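Local coordinates for vacuolar-sorting protein BRO1 (Saccharomyces cerevisiae, PDB 1ZB1), which helps sort cargo proteins into intralumenal vesicles of the multivesicular body and recruits the DOA4 deubiquitinase to endosomes, at residues 267-279 with 317-330. Residues are numbered along the deposited sequence; the frame is centred on the assembly and turned at random.
Sequences LEEENRVGEAIAF and LIKDNDFIYHESVP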
loop_
_atom_site.group_PDB
_atom_site.type_symbol
_atom_site.label_atom_id
_atom_site.label_comp_id
_atom_site.label_asym_id
_atom_site.label_seq_id
_atom_site.Cartn_x
_atom_site.Cartn_y
_atom_site.Cartn_z
ATOM N N LEU A 267 16.669 -28.091 -7.474
ATOM C CA LEU A 267 16.696 -29.540 -7.321
ATOM C C LEU A 267 17.539 -30.185 -8.419
ATOM O O LEU A 267 18.246 -31.161 -8.174
ATOM C CB LEU A 267 15.272 -30.102 -7.353
ATOM C CG LEU A 267 14.371 -29.664 -6.197
ATOM C CD1 LEU A 267 12.986 -30.262 -6.372
ATOM C CD2 LEU A 267 14.980 -30.109 -4.881
ATOM N N GLU A 268 17.460 -29.634 -9.626
ATOM C CA GLU A 268 18.234 -30.149 -10.751
ATOM C C GLU A 268 19.705 -29.852 -10.506
ATOM O O GLU A 268 20.585 -30.603 -10.927
ATOM C CB GLU A 268 17.800 -29.481 -12.057
ATOM C CG GLU A 268 18.797 -29.683 -13.191
ATOM C CD GLU A 268 18.402 -28.965 -14.461
ATOM O OE1 GLU A 268 17.981 -27.793 -14.378
ATOM O OE2 GLU A 268 18.525 -29.571 -15.545
ATOM N N GLU A 269 19.956 -28.741 -9.828
ATOM C CA GLU A 269 21.307 -28.305 -9.503
ATOM C C GLU A 269 21.887 -29.261 -8.459
ATOM O O GLU A 269 23.099 -29.450 -8.380
ATOM C CB GLU A 269 21.259 -26.875 -8.956
ATOM C CG GLU A 269 22.532 -26.063 -9.134
ATOM C CD GLU A 269 22.347 -24.607 -8.728
ATOM O OE1 GLU A 269 22.040 -24.350 -7.541
ATOM O OE2 GLU A 269 22.504 -23.721 -9.596
ATOM N N GLU A 270 21.007 -29.866 -7.665
ATOM C CA GLU A 270 21.412 -30.811 -6.628
ATOM C C GLU A 270 21.313 -32.238 -7.159
ATOM O O GLU A 270 21.313 -33.196 -6.388
ATOM C CB GLU A 270 20.508 -30.677 -5.401
ATOM C CG GLU A 270 20.507 -29.304 -4.752
ATOM C CD GLU A 270 21.793 -28.998 -4.010
ATOM O OE1 GLU A 270 22.854 -28.882 -4.659
ATOM O OE2 GLU A 270 21.738 -28.875 -2.769
ATOM N N ASN A 271 21.219 -32.372 -8.478
ATOM C CA ASN A 271 21.111 -33.680 -9.112
ATOM C C ASN A 271 19.958 -34.502 -8.549
ATOM O O ASN A 271 20.057 -35.725 -8.427
ATOM C CB ASN A 271 22.418 -34.462 -8.954
ATOM C CG ASN A 271 23.561 -33.849 -9.736
ATOM O OD1 ASN A 271 23.484 -33.697 -10.957
ATOM N ND2 ASN A 271 24.632 -33.493 -9.036
ATOM N N ARG A 272 18.868 -33.830 -8.192
ATOM C CA ARG A 272 17.703 -34.525 -7.666
ATOM C C ARG A 272 16.556 -34.464 -8.663
ATOM O O ARG A 272 15.451 -34.016 -8.345
ATOM C CB ARG A 272 17.274 -33.934 -6.319
ATOM C CG ARG A 272 18.098 -34.447 -5.146
ATOM C CD ARG A 272 17.411 -34.186 -3.814
ATOM N NE ARG A 272 17.576 -32.814 -3.347
ATOM C CZ ARG A 272 16.939 -32.305 -2.297
ATOM N NH1 ARG A 272 16.086 -33.053 -1.607
ATOM N NH2 ARG A 272 17.162 -31.051 -1.926
ATOM N N VAL A 273 16.837 -34.916 -9.882
ATOM C CA VAL A 273 15.841 -34.938 -10.941
ATOM C C VAL A 273 14.737 -35.885 -10.487
ATOM O O VAL A 273 14.937 -36.676 -9.566
ATOM C CB VAL A 273 16.455 -35.443 -12.262
ATOM C CG1 VAL A 273 15.453 -35.299 -13.395
ATOM C CG2 VAL A 273 17.726 -34.665 -12.571
ATOM N N GLY A 274 13.576 -35.812 -11.122
ATOM C CA GLY A 274 12.483 -36.672 -10.716
ATOM C C GLY A 274 11.763 -35.964 -9.591
ATOM O O GLY A 274 10.536 -35.863 -9.579
ATOM N N GLU A 275 12.540 -35.477 -8.629
ATOM C CA GLU A 275 11.984 -34.732 -7.514
ATOM C C GLU A 275 11.758 -33.343 -8.097
ATOM O O GLU A 275 10.755 -32.684 -7.817
ATOM C CB GLU A 275 12.986 -34.678 -6.358
ATOM C CG GLU A 275 12.438 -34.051 -5.091
ATOM C CD GLU A 275 13.346 -34.271 -3.894
ATOM O OE1 GLU A 275 14.507 -33.814 -3.930
ATOM O OE2 GLU A 275 12.898 -34.906 -2.915
ATOM N N ALA A 276 12.700 -32.926 -8.939
ATOM C CA ALA A 276 12.641 -31.637 -9.611
ATOM C C ALA A 276 11.506 -31.671 -10.627
ATOM O O ALA A 276 10.777 -30.694 -10.797
ATOM C CB ALA A 276 13.961 -31.354 -10.314
ATOM N N ILE A 277 11.370 -32.805 -11.307
ATOM C CA ILE A 277 10.318 -32.981 -12.301
ATOM C C ILE A 277 8.955 -32.840 -11.626
ATOM O O ILE A 277 8.014 -32.305 -12.209
ATOM C CB ILE A 277 10.427 -34.374 -12.974
ATOM C CG1 ILE A 277 11.708 -34.437 -13.809
ATOM C CG2 ILE A 277 9.200 -34.647 -13.838
ATOM C CD1 ILE A 277 12.005 -35.806 -14.383
ATOM N N ALA A 278 8.859 -33.317 -10.390
ATOM C CA ALA A 278 7.616 -33.235 -9.638
ATOM C C ALA A 278 7.255 -31.774 -9.354
ATOM O O ALA A 278 6.080 -31.404 -9.377
ATOM C CB ALA A 278 7.745 -34.012 -8.330
ATOM N N PHE A 279 8.265 -30.947 -9.095
ATOM C CA PHE A 279 8.030 -29.535 -8.818
ATOM C C PHE A 279 7.752 -28.729 -10.077
ATOM O O PHE A 279 7.033 -27.732 -10.029
ATOM C CB PHE A 279 9.208 -28.938 -8.045
ATOM C CG PHE A 279 9.055 -29.045 -6.560
ATOM C CD1 PHE A 279 8.241 -28.151 -5.870
ATOM C CD2 PHE A 279 9.681 -30.066 -5.854
ATOM C CE1 PHE A 279 8.048 -28.272 -4.492
ATOM C CE2 PHE A 279 9.497 -30.200 -4.478
ATOM C CZ PHE A 279 8.678 -29.300 -3.795
ATOM N N LEU A 317 14.487 -32.783 -18.419
ATOM C CA LEU A 317 14.524 -33.569 -17.191
ATOM C C LEU A 317 13.941 -34.963 -17.414
ATOM O O LEU A 317 14.488 -35.961 -16.944
ATOM C CB LEU A 317 13.737 -32.859 -16.083
ATOM C CG LEU A 317 14.344 -31.626 -15.402
ATOM C CD1 LEU A 317 15.421 -32.058 -14.424
ATOM C CD2 LEU A 317 14.905 -30.676 -16.443
ATOM N N ILE A 318 12.828 -35.022 -18.134
ATOM C CA ILE A 318 12.163 -36.287 -18.414
ATOM C C ILE A 318 13.001 -37.207 -19.303
ATOM O O ILE A 318 13.137 -38.397 -19.017
ATOM C CB ILE A 318 10.787 -36.043 -19.071
ATOM C CG1 ILE A 318 9.872 -35.321 -18.079
ATOM C CG2 ILE A 318 10.167 -37.363 -19.506
ATOM C CD1 ILE A 318 8.541 -34.896 -18.656
ATOM N N LYS A 319 13.562 -36.656 -20.375
ATOM C CA LYS A 319 14.386 -37.446 -21.288
ATOM C C LYS A 319 15.557 -38.077 -20.546
ATOM O O LYS A 319 15.673 -39.301 -20.471
ATOM C CB LYS A 319 14.920 -36.570 -22.422
ATOM C CG LYS A 319 15.871 -37.297 -23.359
ATOM C CD LYS A 319 16.417 -36.362 -24.425
ATOM C CE LYS A 319 17.447 -37.066 -25.296
ATOM N NZ LYS A 319 18.007 -36.156 -26.336
ATOM N N ASP A 320 16.425 -37.232 -19.998
ATOM C CA ASP A 320 17.589 -37.703 -19.261
ATOM C C ASP A 320 17.175 -38.247 -17.898
ATOM O O ASP A 320 17.676 -37.800 -16.867
ATOM C CB ASP A 320 18.592 -36.561 -19.064
ATOM C CG ASP A 320 18.927 -35.845 -20.359
ATOM O OD1 ASP A 320 19.346 -36.519 -21.325
ATOM O OD2 ASP A 320 18.774 -34.607 -20.408
ATOM N N ASN A 321 16.254 -39.207 -17.894
ATOM C CA ASN A 321 15.792 -39.800 -16.645
ATOM C C ASN A 321 15.008 -41.087 -16.869
ATOM O O ASN A 321 15.102 -42.023 -16.075
ATOM C CB ASN A 321 14.934 -38.799 -15.869
ATOM C CG ASN A 321 14.507 -39.326 -14.512
ATOM O OD1 ASN A 321 13.643 -40.195 -14.413
ATOM N ND2 ASN A 321 15.124 -38.807 -13.457
ATOM N N ASP A 322 14.232 -41.134 -17.948
ATOM C CA ASP A 322 13.448 -42.325 -18.257
ATOM C C ASP A 322 14.347 -43.477 -18.681
ATOM O O ASP A 322 13.946 -44.639 -18.624
ATOM C CB ASP A 322 12.438 -42.039 -19.374
ATOM C CG ASP A 322 11.269 -41.200 -18.906
ATOM O OD1 ASP A 322 10.610 -41.593 -17.920
ATOM O OD2 ASP A 322 11.005 -40.153 -19.529
ATOM N N PHE A 323 15.564 -43.151 -19.104
ATOM C CA PHE A 323 16.507 -44.171 -19.545
ATOM C C PHE A 323 17.957 -43.820 -19.227
ATOM O O PHE A 323 18.881 -44.293 -19.892
ATOM C CB PHE A 323 16.336 -44.411 -21.050
ATOM C CG PHE A 323 16.426 -43.162 -21.883
ATOM C CD1 PHE A 323 17.656 -42.576 -22.156
ATOM C CD2 PHE A 323 15.274 -42.566 -22.388
ATOM C CE1 PHE A 323 17.743 -41.414 -22.921
ATOM C CE2 PHE A 323 15.348 -41.405 -23.154
ATOM C CZ PHE A 323 16.586 -40.827 -23.421
ATOM N N ILE A 324 18.155 -42.995 -18.203
ATOM C CA ILE A 324 19.498 -42.589 -17.802
ATOM C C ILE A 324 19.587 -42.375 -16.290
ATOM O O ILE A 324 20.565 -42.772 -15.659
ATOM C CB ILE A 324 19.929 -41.296 -18.528
ATOM C CG1 ILE A 324 19.870 -41.502 -20.042
ATOM C CG2 ILE A 324 21.343 -40.929 -18.137
ATOM C CD1 ILE A 324 20.228 -40.272 -20.853
ATOM N N TYR A 325 18.566 -41.745 -15.716
ATOM C CA TYR A 325 18.521 -41.496 -14.276
ATOM C C TYR A 325 17.201 -42.014 -13.705
ATOM O O TYR A 325 16.401 -41.238 -13.181
ATOM C CB TYR A 325 18.624 -39.996 -13.963
ATOM C CG TYR A 325 19.907 -39.325 -14.397
ATOM C CD1 TYR A 325 20.119 -38.969 -15.727
ATOM C CD2 TYR A 325 20.904 -39.025 -13.467
ATOM C CE1 TYR A 325 21.290 -38.326 -16.124
ATOM C CE2 TYR A 325 22.080 -38.386 -13.853
ATOM C CZ TYR A 325 22.266 -38.039 -15.182
ATOM O OH TYR A 325 23.424 -37.405 -15.568
ATOM N N HIS A 326 16.976 -43.320 -13.807
ATOM C CA HIS A 326 15.743 -43.920 -13.306
ATOM C C HIS A 326 15.446 -43.551 -11.856
ATOM O O HIS A 326 15.961 -44.173 -10.926
ATOM C CB HIS A 326 15.800 -45.444 -13.439
ATOM C CG HIS A 326 15.867 -45.926 -14.854
ATOM N ND1 HIS A 326 16.879 -45.564 -15.717
ATOM C CD2 HIS A 326 15.050 -46.747 -15.555
ATOM C CE1 HIS A 326 16.683 -46.141 -16.889
ATOM N NE2 HIS A 326 15.581 -46.864 -16.817
ATOM N N GLU A 327 14.609 -42.532 -11.675
ATOM C CA GLU A 327 14.217 -42.068 -10.349
ATOM C C GLU A 327 12.710 -41.855 -10.310
ATOM O O GLU A 327 12.111 -41.416 -11.292
ATOM C CB GLU A 327 14.922 -40.755 -10.006
ATOM C CG GLU A 327 16.428 -40.868 -9.865
ATOM C CD GLU A 327 17.070 -39.554 -9.465
ATOM O OE1 GLU A 327 16.704 -39.016 -8.398
ATOM O OE2 GLU A 327 17.939 -39.059 -10.214
ATOM N N SER A 328 12.101 -42.168 -9.174
ATOM C CA SER A 328 10.663 -42.004 -9.025
ATOM C C SER A 328 10.298 -40.526 -8.945
ATOM O O SER A 328 11.149 -39.675 -8.678
ATOM C CB SER A 328 10.172 -42.730 -7.771
ATOM O OG SER A 328 10.810 -42.232 -6.609
ATOM N N VAL A 329 9.026 -40.232 -9.184
ATOM C CA VAL A 329 8.529 -38.864 -9.140
ATOM C C VAL A 329 7.412 -38.772 -8.107
ATOM O O VAL A 329 6.320 -39.299 -8.316
ATOM C CB VAL A 329 7.980 -38.431 -10.517
ATOM C CG1 VAL A 329 7.440 -37.012 -10.443
ATOM C CG2 VAL A 329 9.077 -38.529 -11.565
ATOM N N PRO A 330 7.677 -38.106 -6.972
ATOM C CA PRO A 330 6.672 -37.960 -5.914
ATOM C C PRO A 330 5.306 -37.548 -6.465
ATOM O O PRO A 330 5.214 -36.689 -7.344
ATOM C CB PRO A 330 7.283 -36.893 -5.013
ATOM C CG PRO A 330 8.745 -37.183 -5.122
ATOM C CD PRO A 330 8.924 -37.408 -6.610
#
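L317 packs against V273 and I277, joining the end of helix 303-322 to the start of helix 275-290 by apolar contact, with no hydrogen bond between the segments. L317 CD1 is pressed to 3.4 Å from V273 CG1, while L317 CB sits equally tightly on I277 CG1. The I277 and L317 side chains run past each other in opposite directions. With CG1 beside its own backbone N (chi1 -67°) and the chain extended beyond it, I277 carries CD1 to 3.6 Å from L317 O. V273 CG1 also meets N321, at 3.5 Å from ND2.

A second patch, part apolar and part against backbone, forms where V329 and P330 pass the start of helix 275-290. V329 CG1 lies 3.4 Å from G274 O and 3.7 Å from A278 CB, and P330 CD packs beside both. G274, the N-cap residue, has its CA 3.9 Å from S328 O.

Among charged groups, E327 OE1 faces V273 O at 3.2 Å without a bond, probably unfavourably. E268 brings OE2 near L317 CD2, while its OE1 is salt-bridged to K313, one turn before L317.

Helix 242-269 ends in a Schellman motif with N271 as C-prime residue; beyond it, segments 275-279 and 317-322 run roughly antiparallel, at 149°, at one extremity of the elongated Bro1 domain.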